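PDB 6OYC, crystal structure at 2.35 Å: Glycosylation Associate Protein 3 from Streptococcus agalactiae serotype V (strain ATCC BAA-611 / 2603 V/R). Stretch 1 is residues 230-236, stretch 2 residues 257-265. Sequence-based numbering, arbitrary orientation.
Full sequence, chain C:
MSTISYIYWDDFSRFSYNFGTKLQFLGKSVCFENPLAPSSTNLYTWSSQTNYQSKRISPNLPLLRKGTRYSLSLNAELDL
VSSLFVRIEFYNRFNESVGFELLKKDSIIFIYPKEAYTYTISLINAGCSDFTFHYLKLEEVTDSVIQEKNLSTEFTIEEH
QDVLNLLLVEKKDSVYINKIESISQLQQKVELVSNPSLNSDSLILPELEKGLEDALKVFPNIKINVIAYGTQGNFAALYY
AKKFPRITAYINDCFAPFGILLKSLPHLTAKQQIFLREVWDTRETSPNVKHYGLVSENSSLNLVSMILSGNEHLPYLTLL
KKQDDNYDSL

Stretch 1 230-236: GTQGNFA
Stretch 2, residues 257-265: PFGILLKSL

Two nearly perpendicular helices meet in a small, mostly apolar contact, centred on Leu261 and Phe235 and fastened by one side-chain-to-backbone hydrogen bond. Gly230 occupies the N-cap position before helix 231-236, and Pro257 (phi/psi -60/155°) the one before the helix beginning at Phe258; the axes approach to 10.7 Å with a signed crossing angle of -95°. Register is set by Gln232 CA and Leu261 CA, 6.8 Å apart. Together the stretches bury 337 Å².

Leu261 (chi1 m, chi2 t) points toward stretch 1. Its CB lies 4.2 Å from the Phe235 ring centroid, 18° off the normal, a CH-pi contact over the face; Leu261 CD1 is 3.9 Å from Phe235 CD1, and Leu261 CD2 is 3.9 Å from Thr231 CB (Thr231 chi1 p). Phe235, chi1 t and chi2 46°, offers a broad apolar surface: its CZ also reaches Phe258 CE1 and Leu262 CD2, both at 4.0 Å. Phe258 (t, 70°) and Leu262 (m, t) bring their side-chain ends nearer to make these contacts.

Gln232 starts sideways, but chi1 m, chi2 m and chi3 -45° carry its amide across: NE2 donates to Leu261 O (3.2 Å, N-H...O 159°), giving this buried polar group a partner. Ser264 OG (chi1 m) sits 3.3 Å from Gln232 NE2, yet the angle is too poor for a hydrogen bond.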

# COMPACT_ATOMS: atom_id res chain seq x y z
N GLY C 230 5.25 10.09 1.14
CA GLY C 230 3.96 9.50 0.85
C GLY C 230 3.15 9.34 2.12
O GLY C 230 3.62 9.65 3.21
N THR C 231 1.93 8.81 1.95
CA THR C 231 0.93 8.92 3.00
C THR C 231 1.34 8.15 4.26
O THR C 231 1.24 8.67 5.38
CB THR C 231 -0.44 8.46 2.49
OG1 THR C 231 -0.37 7.10 2.04
CG2 THR C 231 -0.91 9.31 1.31
N GLN C 232 1.83 6.92 4.11
CA GLN C 232 2.17 6.14 5.30
C GLN C 232 3.47 6.61 5.95
O GLN C 232 3.59 6.61 7.18
CB GLN C 232 2.25 4.65 4.96
CG GLN C 232 0.86 3.98 4.80
CD GLN C 232 0.02 4.03 6.06
OE1 GLN C 232 0.52 3.78 7.15
NE2 GLN C 232 -1.26 4.38 5.93
N GLY C 233 4.45 7.03 5.13
CA GLY C 233 5.67 7.59 5.70
C GLY C 233 5.42 8.90 6.42
O GLY C 233 5.94 9.13 7.52
N ASN C 234 4.64 9.79 5.81
CA ASN C 234 4.31 11.05 6.47
C ASN C 234 3.61 10.78 7.79
O ASN C 234 3.87 11.46 8.79
CB ASN C 234 3.42 11.92 5.58
CG ASN C 234 4.12 12.43 4.33
OD1 ASN C 234 5.32 12.68 4.33
ND2 ASN C 234 3.36 12.58 3.26
N PHE C 235 2.72 9.80 7.82
CA PHE C 235 2.02 9.46 9.05
C PHE C 235 2.98 8.90 10.09
O PHE C 235 2.99 9.34 11.24
CB PHE C 235 0.91 8.45 8.74
CG PHE C 235 -0.04 8.22 9.88
CD1 PHE C 235 -0.56 9.28 10.60
CD2 PHE C 235 -0.44 6.93 10.20
CE1 PHE C 235 -1.44 9.06 11.65
CE2 PHE C 235 -1.34 6.70 11.23
CZ PHE C 235 -1.83 7.77 11.97
N ALA C 236 3.80 7.92 9.69
CA ALA C 236 4.81 7.38 10.59
C ALA C 236 5.75 8.47 11.09
O ALA C 236 6.05 8.53 12.29
CB ALA C 236 5.60 6.27 9.89
N PRO C 257 -7.17 10.28 4.22
CA PRO C 257 -7.92 10.67 5.42
C PRO C 257 -7.46 9.84 6.61
O PRO C 257 -6.92 8.75 6.46
CB PRO C 257 -9.37 10.36 5.04
CG PRO C 257 -9.39 10.49 3.55
CD PRO C 257 -8.08 9.92 3.12
N PHE C 258 -7.65 10.41 7.81
CA PHE C 258 -7.12 9.79 9.02
C PHE C 258 -7.60 8.35 9.16
O PHE C 258 -6.80 7.42 9.33
CB PHE C 258 -7.50 10.62 10.26
CG PHE C 258 -7.05 10.02 11.55
CD1 PHE C 258 -5.71 9.99 11.89
CD2 PHE C 258 -7.97 9.46 12.43
CE1 PHE C 258 -5.29 9.42 13.09
CE2 PHE C 258 -7.55 8.88 13.63
CZ PHE C 258 -6.21 8.86 13.96
N GLY C 259 -8.91 8.14 9.03
CA GLY C 259 -9.45 6.79 9.11
C GLY C 259 -8.87 5.85 8.08
O GLY C 259 -8.74 4.65 8.33
N ILE C 260 -8.50 6.37 6.90
CA ILE C 260 -7.91 5.49 5.91
C ILE C 260 -6.46 5.17 6.27
O ILE C 260 -6.00 4.03 6.09
CB ILE C 260 -8.04 6.11 4.50
CG1 ILE C 260 -9.52 6.14 4.10
CG2 ILE C 260 -7.14 5.37 3.49
CD1 ILE C 260 -9.83 6.72 2.73
N LEU C 261 -5.73 6.14 6.82
CA LEU C 261 -4.35 5.87 7.25
C LEU C 261 -4.30 4.73 8.26
O LEU C 261 -3.40 3.88 8.20
CB LEU C 261 -3.72 7.13 7.84
CG LEU C 261 -3.49 8.26 6.85
CD1 LEU C 261 -3.03 9.53 7.55
CD2 LEU C 261 -2.51 7.84 5.75
N LEU C 262 -5.27 4.67 9.18
CA LEU C 262 -5.26 3.65 10.21
C LEU C 262 -5.40 2.24 9.64
O LEU C 262 -4.96 1.28 10.27
CB LEU C 262 -6.38 3.90 11.22
CG LEU C 262 -6.27 5.19 12.03
CD1 LEU C 262 -7.39 5.26 13.08
CD2 LEU C 262 -4.90 5.31 12.68
N LYS C 263 -6.00 2.09 8.45
CA LYS C 263 -6.22 0.75 7.92
C LYS C 263 -4.92 0.00 7.66
O LYS C 263 -4.95 -1.22 7.49
CB LYS C 263 -7.05 0.82 6.64
CG LYS C 263 -8.43 1.43 6.86
CD LYS C 263 -9.30 1.34 5.61
CE LYS C 263 -10.75 1.61 5.95
NZ LYS C 263 -11.63 1.37 4.79
N SER C 264 -3.77 0.69 7.65
CA SER C 264 -2.50 -0.03 7.60
C SER C 264 -2.05 -0.56 8.96
O SER C 264 -1.06 -1.29 9.02
CB SER C 264 -1.41 0.86 7.00
OG SER C 264 -1.66 1.13 5.62
N LEU C 265 -2.74 -0.23 10.05
CA LEU C 265 -2.51 -0.84 11.37
C LEU C 265 -3.81 -1.42 11.91
O LEU C 265 -4.36 -0.93 12.91
CB LEU C 265 -1.93 0.17 12.36
CG LEU C 265 -0.75 1.07 12.03
CD1 LEU C 265 -0.92 2.41 12.73
CD2 LEU C 265 0.54 0.40 12.48